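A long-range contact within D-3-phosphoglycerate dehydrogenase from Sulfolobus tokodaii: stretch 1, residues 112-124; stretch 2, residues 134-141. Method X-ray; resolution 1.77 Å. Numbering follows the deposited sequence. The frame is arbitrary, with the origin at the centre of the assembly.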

ATOM      1  N   LEU A 112      -2.590  -3.586  -1.470  1.00 12.55           N
ATOM      2  CA  LEU A 112      -2.373  -5.033  -1.512  1.00 12.67           C
ATOM      3  C   LEU A 112      -1.152  -5.381  -2.361  1.00 13.30           C
ATOM      4  O   LEU A 112      -0.345  -6.241  -1.989  1.00 14.11           O
ATOM      5  CB  LEU A 112      -3.617  -5.744  -2.069  1.00 13.54           C
ATOM      6  CG  LEU A 112      -4.804  -5.876  -1.108  1.00 13.90           C
ATOM      7  CD1 LEU A 112      -6.031  -6.408  -1.844  1.00 13.39           C
ATOM      8  CD2 LEU A 112      -4.418  -6.816   0.031  1.00 15.10           C
ATOM      9  N   MET A 113      -1.002  -4.704  -3.494  1.00 12.22           N
ATOM     10  CA  MET A 113       0.138  -4.956  -4.373  1.00 12.64           C
ATOM     11  C   MET A 113       1.458  -4.722  -3.634  1.00 12.60           C
ATOM     12  O   MET A 113       2.373  -5.545  -3.696  1.00 13.58           O
ATOM     13  CB  MET A 113       0.066  -4.047  -5.604  1.00 14.24           C
ATOM     14  CG  MET A 113       1.279  -4.163  -6.523  1.00 13.25           C
ATOM     15  SD  MET A 113       1.153  -3.107  -7.992  1.00 14.54           S
ATOM     16  CE  MET A 113       1.354  -1.481  -7.269  1.00 16.01           C
ATOM     17  N   ILE A 114       1.551  -3.601  -2.929  1.00 10.24           N
ATOM     18  CA  ILE A 114       2.770  -3.277  -2.199  1.00 12.16           C
ATOM     19  C   ILE A 114       2.956  -4.206  -1.002  1.00 11.39           C
ATOM     20  O   ILE A 114       4.067  -4.655  -0.734  1.00 12.24           O
ATOM     21  CB  ILE A 114       2.754  -1.808  -1.726  1.00  9.60           C
ATOM     22  CG1 ILE A 114       2.700  -0.883  -2.946  1.00 12.67           C
ATOM     23  CG2 ILE A 114       4.004  -1.506  -0.908  1.00 12.04           C
ATOM     24  CD1 ILE A 114       2.414   0.577  -2.608  1.00 12.46           C
ATOM     25  N   ALA A 115       1.873  -4.499  -0.290  1.00 12.06           N
ATOM     26  CA  ALA A 115       1.966  -5.385   0.872  1.00 13.23           C
ATOM     27  C   ALA A 115       2.470  -6.760   0.443  1.00 14.81           C
ATOM     28  O   ALA A 115       3.279  -7.376   1.138  1.00 16.11           O
ATOM     29  CB  ALA A 115       0.611  -5.508   1.556  1.00 14.75           C
ATOM     30  N   ALA A 116       2.001  -7.228  -0.710  1.00 14.15           N
ATOM     31  CA  ALA A 116       2.413  -8.534  -1.235  1.00 15.15           C
ATOM     32  C   ALA A 116       3.875  -8.516  -1.675  1.00 16.19           C
ATOM     33  O   ALA A 116       4.644  -9.431  -1.375  1.00 15.26           O
ATOM     34  CB  ALA A 116       1.524  -8.921  -2.416  1.00 16.21           C
ATOM     35  N   ALA A 117       4.247  -7.473  -2.403  1.00 14.87           N
ATOM     36  CA  ALA A 117       5.608  -7.332  -2.894  1.00 14.74           C
ATOM     37  C   ALA A 117       6.626  -7.201  -1.767  1.00 14.19           C
ATOM     38  O   ALA A 117       7.757  -7.675  -1.887  1.00 15.17           O
ATOM     39  CB  ALA A 117       5.699  -6.110  -3.811  1.00 13.83           C
ATOM     40  N   ARG A 118       6.218  -6.593  -0.659  1.00 14.39           N
ATOM     41  CA  ARG A 118       7.146  -6.351   0.436  1.00 14.61           C
ATOM     42  C   ARG A 118       6.931  -7.151   1.711  1.00 15.27           C
ATOM     43  O   ARG A 118       7.577  -6.877   2.724  1.00 16.14           O
ATOM     44  CB  ARG A 118       7.133  -4.853   0.756  1.00 14.64           C
ATOM     45  CG  ARG A 118       7.544  -4.008  -0.442  1.00 11.92           C
ATOM     46  CD  ARG A 118       9.028  -4.198  -0.736  1.00 12.22           C
ATOM     47  NE  ARG A 118       9.858  -3.431   0.193  1.00 12.10           N
ATOM     48  CZ  ARG A 118      10.112  -2.130   0.069  1.00 13.05           C
ATOM     49  NH1 ARG A 118       9.603  -1.443  -0.952  1.00 13.73           N
ATOM     50  NH2 ARG A 118      10.875  -1.515   0.965  1.00 12.38           N
ATOM     51  N   LYS A 119       6.039  -8.135   1.658  1.00 15.03           N
ATOM     52  CA  LYS A 119       5.744  -8.970   2.822  1.00 17.63           C
ATOM     53  C   LYS A 119       5.483  -8.091   4.030  1.00 16.47           C
ATOM     54  O   LYS A 119       5.998  -8.340   5.121  1.00 17.44           O
ATOM     55  CB  LYS A 119       6.920  -9.911   3.102  1.00 18.65           C
ATOM     56  CG  LYS A 119       7.251 -10.796   1.919  1.00 21.37           C
ATOM     57  CD  LYS A 119       8.488 -11.636   2.159  1.00 25.29           C
ATOM     58  CE  LYS A 119       8.845 -12.429   0.916  1.00 27.07           C
ATOM     59  NZ  LYS A 119      10.099 -13.212   1.098  1.00 27.72           N
ATOM     60  N   MET A 120       4.676  -7.055   3.836  1.00 15.40           N
ATOM     61  CA  MET A 120       4.375  -6.138   4.925  1.00 15.10           C
ATOM     62  C   MET A 120       3.677  -6.804   6.105  1.00 15.07           C
ATOM     63  O   MET A 120       3.950  -6.467   7.254  1.00 16.64           O
ATOM     64  CB  MET A 120       3.532  -4.964   4.412  1.00 15.03           C
ATOM     65  CG  MET A 120       4.318  -4.008   3.532  1.00 17.21           C
ATOM     66  SD  MET A 120       3.362  -2.580   2.978  1.00 17.40           S
ATOM     67  CE  MET A 120       3.282  -1.635   4.460  1.00 17.55           C
ATOM     68  N   TYR A 121       2.777  -7.741   5.829  1.00 15.59           N
ATOM     69  CA  TYR A 121       2.063  -8.411   6.910  1.00 17.53           C
ATOM     70  C   TYR A 121       3.033  -9.126   7.838  1.00 16.31           C
ATOM     71  O   TYR A 121       2.957  -8.993   9.057  1.00 17.56           O
ATOM     72  CB  TYR A 121       1.064  -9.425   6.358  1.00 19.99           C
ATOM     73  CG  TYR A 121       0.334 -10.166   7.454  1.00 21.84           C
ATOM     74  CD1 TYR A 121      -0.501  -9.488   8.341  1.00 24.32           C
ATOM     75  CD2 TYR A 121       0.507 -11.537   7.629  1.00 25.51           C
ATOM     76  CE1 TYR A 121      -1.148 -10.161   9.381  1.00 26.89           C
ATOM     77  CE2 TYR A 121      -0.135 -12.219   8.664  1.00 26.05           C
ATOM     78  CZ  TYR A 121      -0.957 -11.526   9.531  1.00 26.82           C
ATOM     79  OH  TYR A 121      -1.601 -12.204  10.543  1.00 27.89           O
ATOM     80  N   THR A 122       3.940  -9.893   7.250  1.00 17.85           N
ATOM     81  CA  THR A 122       4.919 -10.637   8.025  1.00 18.40           C
ATOM     82  C   THR A 122       5.736  -9.689   8.900  1.00 18.28           C
ATOM     83  O   THR A 122       5.957  -9.954  10.084  1.00 17.63           O
ATOM     84  CB  THR A 122       5.860 -11.425   7.098  1.00 20.57           C
ATOM     85  OG1 THR A 122       5.088 -12.321   6.285  1.00 20.89           O
ATOM     86  CG2 THR A 122       6.868 -12.226   7.916  1.00 20.73           C
ATOM     87  N   SER A 123       6.163  -8.577   8.311  1.00 17.12           N
ATOM     88  CA  SER A 123       6.958  -7.578   9.018  1.00 16.17           C
ATOM     89  C   SER A 123       6.170  -6.923  10.151  1.00 15.97           C
ATOM     90  O   SER A 123       6.687  -6.748  11.259  1.00 15.27           O
ATOM     91  CB  SER A 123       7.435  -6.504   8.032  1.00 14.91           C
ATOM     92  OG  SER A 123       8.345  -5.595   8.637  1.00 13.66           O
ATOM     93  N   MET A 124       4.915  -6.564   9.882  1.00 15.92           N
ATOM     94  CA  MET A 124       4.096  -5.917  10.900  1.00 15.95           C
ATOM     95  C   MET A 124       3.799  -6.858  12.060  1.00 16.73           C
ATOM     96  O   MET A 124       3.752  -6.430  13.219  1.00 16.49           O
ATOM     97  CB  MET A 124       2.789  -5.405  10.296  1.00 15.29           C
ATOM     98  CG  MET A 124       2.978  -4.327   9.244  1.00 18.05           C
ATOM     99  SD  MET A 124       1.390  -3.794   8.574  1.00 21.90           S
ATOM    100  CE  MET A 124       1.060  -5.075   7.445  1.00 23.93           C
ATOM    101  N   LYS A 134      14.433  -7.690   9.885  1.00 24.62           N
ATOM    102  CA  LYS A 134      14.173  -7.229   8.526  1.00 25.38           C
ATOM    103  C   LYS A 134      13.768  -8.377   7.603  1.00 23.87           C
ATOM    104  O   LYS A 134      14.217  -9.509   7.768  1.00 24.35           O
ATOM    105  CB  LYS A 134      15.412  -6.534   7.960  1.00 26.35           C
ATOM    106  CG  LYS A 134      15.816  -5.264   8.700  1.00 29.01           C
ATOM    107  CD  LYS A 134      17.040  -4.627   8.055  1.00 31.05           C
ATOM    108  CE  LYS A 134      17.429  -3.328   8.746  1.00 32.20           C
ATOM    109  NZ  LYS A 134      18.676  -2.748   8.170  1.00 33.09           N
ATOM    110  N   ILE A 135      12.915  -8.069   6.631  1.00 22.54           N
ATOM    111  CA  ILE A 135      12.433  -9.048   5.661  1.00 22.76           C
ATOM    112  C   ILE A 135      12.580  -8.429   4.272  1.00 20.96           C
ATOM    113  O   ILE A 135      12.221  -7.272   4.068  1.00 19.35           O
ATOM    114  CB  ILE A 135      10.944  -9.394   5.920  1.00 26.47           C
ATOM    115  CG1 ILE A 135      10.408 -10.299   4.811  1.00 29.20           C
ATOM    116  CG2 ILE A 135      10.130  -8.126   6.026  1.00 28.65           C
ATOM    117  CD1 ILE A 135      11.081 -11.654   4.750  1.00 32.40           C
ATOM    118  N   GLU A 136      13.105  -9.197   3.322  1.00 18.53           N
ATOM    119  CA  GLU A 136      13.319  -8.682   1.972  1.00 18.11           C
ATOM    120  C   GLU A 136      12.203  -9.018   0.987  1.00 17.62           C
ATOM    121  O   GLU A 136      11.717 -10.147   0.939  1.00 17.54           O
ATOM    122  CB  GLU A 136      14.651  -9.197   1.423  1.00 19.34           C
ATOM    123  CG  GLU A 136      15.022  -8.629   0.062  1.00 20.94           C
ATOM    124  CD  GLU A 136      16.283  -9.250  -0.506  1.00 24.03           C
ATOM    125  OE1 GLU A 136      17.374  -8.985   0.036  1.00 26.24           O
ATOM    126  OE2 GLU A 136      16.177 -10.007  -1.490  1.00 23.47           O
ATOM    127  N   GLY A 137      11.809  -8.020   0.199  1.00 17.21           N
ATOM    128  CA  GLY A 137      10.769  -8.206  -0.798  1.00 15.21           C
ATOM    129  C   GLY A 137      11.224  -7.798  -2.194  1.00 17.76           C
ATOM    130  O   GLY A 137      12.408  -7.908  -2.538  1.00 16.75           O
ATOM    131  N   LEU A 138      10.280  -7.316  -2.995  1.00 14.41           N
ATOM    132  CA  LEU A 138      10.555  -6.900  -4.367  1.00 15.77           C
ATOM    133  C   LEU A 138      10.185  -5.445  -4.638  1.00 15.99           C
ATOM    134  O   LEU A 138       9.176  -4.948  -4.136  1.00 16.18           O
ATOM    135  CB  LEU A 138       9.778  -7.790  -5.341  1.00 15.58           C
ATOM    136  CG  LEU A 138      10.093  -9.290  -5.322  1.00 15.46           C
ATOM    137  CD1 LEU A 138       9.165 -10.020  -6.282  1.00 16.24           C
ATOM    138  CD2 LEU A 138      11.547  -9.510  -5.714  1.00 18.30           C
ATOM    139  N   GLU A 139      11.002  -4.778  -5.448  1.00 15.24           N
ATOM    140  CA  GLU A 139      10.761  -3.386  -5.831  1.00 15.27           C
ATOM    141  C   GLU A 139       9.808  -3.388  -7.036  1.00 16.02           C
ATOM    142  O   GLU A 139       9.805  -4.330  -7.836  1.00 17.94           O
ATOM    143  CB  GLU A 139      12.091  -2.713  -6.184  1.00 14.07           C
ATOM    144  CG  GLU A 139      11.988  -1.240  -6.531  1.00 15.65           C
ATOM    145  CD  GLU A 139      13.351  -0.600  -6.691  1.00 17.00           C
ATOM    146  OE1 GLU A 139      13.921  -0.157  -5.668  1.00 18.55           O
ATOM    147  OE2 GLU A 139      13.863  -0.557  -7.836  1.00 17.73           O
ATOM    148  N   LEU A 140       9.006  -2.337  -7.177  1.00 13.32           N
ATOM    149  CA  LEU A 140       8.027  -2.280  -8.258  1.00 15.65           C
ATOM    150  C   LEU A 140       8.369  -1.378  -9.432  1.00 15.83           C
ATOM    151  O   LEU A 140       7.981  -1.666 -10.569  1.00 16.01           O
ATOM    152  CB  LEU A 140       6.663  -1.878  -7.685  1.00 16.36           C
ATOM    153  CG  LEU A 140       6.110  -2.890  -6.676  1.00 13.48           C
ATOM    154  CD1 LEU A 140       4.952  -2.280  -5.886  1.00 14.85           C
ATOM    155  CD2 LEU A 140       5.665  -4.142  -7.414  1.00 16.80           C
ATOM    156  N   ALA A 141       9.081  -0.293  -9.157  1.00 14.76           N
ATOM    157  CA  ALA A 141       9.460   0.656 -10.197  1.00 15.91           C
ATOM    158  C   ALA A 141      10.189  -0.047 -11.334  1.00 16.10           C
ATOM    159  O   ALA A 141      11.002  -0.941 -11.100  1.00 16.60           O
ATOM    160  CB  ALA A 141      10.348   1.748  -9.602  1.00 16.75           C
TER
HETATM  161  O   HOH W   1       8.051  -2.453  -3.256  1.00 14.52           O

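The contact is anchored by one backbone hydrogen bond at the C-terminal end of a helix. In the last turn Ala116 N, Ala117 N and Arg118 N are satisfied by the carbonyls of Leu112, Met113 and Ile114, and Met120 N reaches back to Ala115 O at 3.1 Å. Lys119 breaks the helix with phi/psi of 49/46, closing a Schellman motif and leading into the next helix, where its own O accepts from Ser123 N at 3.2 Å. The carbonyl of Ala117 takes no backbone donor from its own stretch; it is satisfied from the other one, by Leu138 N, at 2.8 Å from Ala117 O with an N-H...O angle of 161°, short and nearly straight.

The same oxygen also receives a CA-H...O contact, Gly137 CA lying 3.2 Å from Ala117 O with an angle of 123° at the hydrogen. Glycine suits this place for a measurable reason: an ideal CB on Gly137 would fall 2.3 Å from Ala117 O and 2.7 Å from Arg118 CA, both clashes. Its absence lets the backbones approach to 4.3 Å between Arg118 CA and Gly137 CA.

Leu138 uses its carbonyl as well. Water 1 donates to Leu138 O at 2.9 Å and accepts from Arg118 NH1 at 3.0 Å, so the bridge satisfies the acceptor without direct contact by the guanidinium. Three successive m rotamers fold the Arg118 chain, bringing CD to 3.5 Å from Leu138 O; NH1 and NH2 also have hydrogen-bond partners elsewhere in the structure. Lys119 instead extends beyond chi1, with chi2 to chi4 all t, and its NZ gives Glu136 O a weak hydrogen bond at 3.5 Å. The Glu136 side chain takes no part: its CA-to-CB bond points away.

Apolar packing borders this polar centre. Toward the start of stretch 1, Leu140 points its CA-to-CB bond at the helix: its CD1 is 3.9 Å from Met113 CE and 4.0 Å from Ile114 CG1, and its CD2 is 4.1 Å from Ala117 CB. The small methyl of Ala117 accompanies a close backbone approach, while the longer Met113 chain, starting sideways, brings its end nearer.

Beyond the turn, Ile135 has 91 Å² covered by stretch 1, more than any other residue here. Its CG1 lies 3.5 Å from Lys119 CD, using the aliphatic part of the lysine, and its CG2 lies 3.7 Å from Ser123 CB. Ser123 OG is hydrogen-bonded elsewhere in the structure. Altogether the two stretches bury 501 Å², both sides summed.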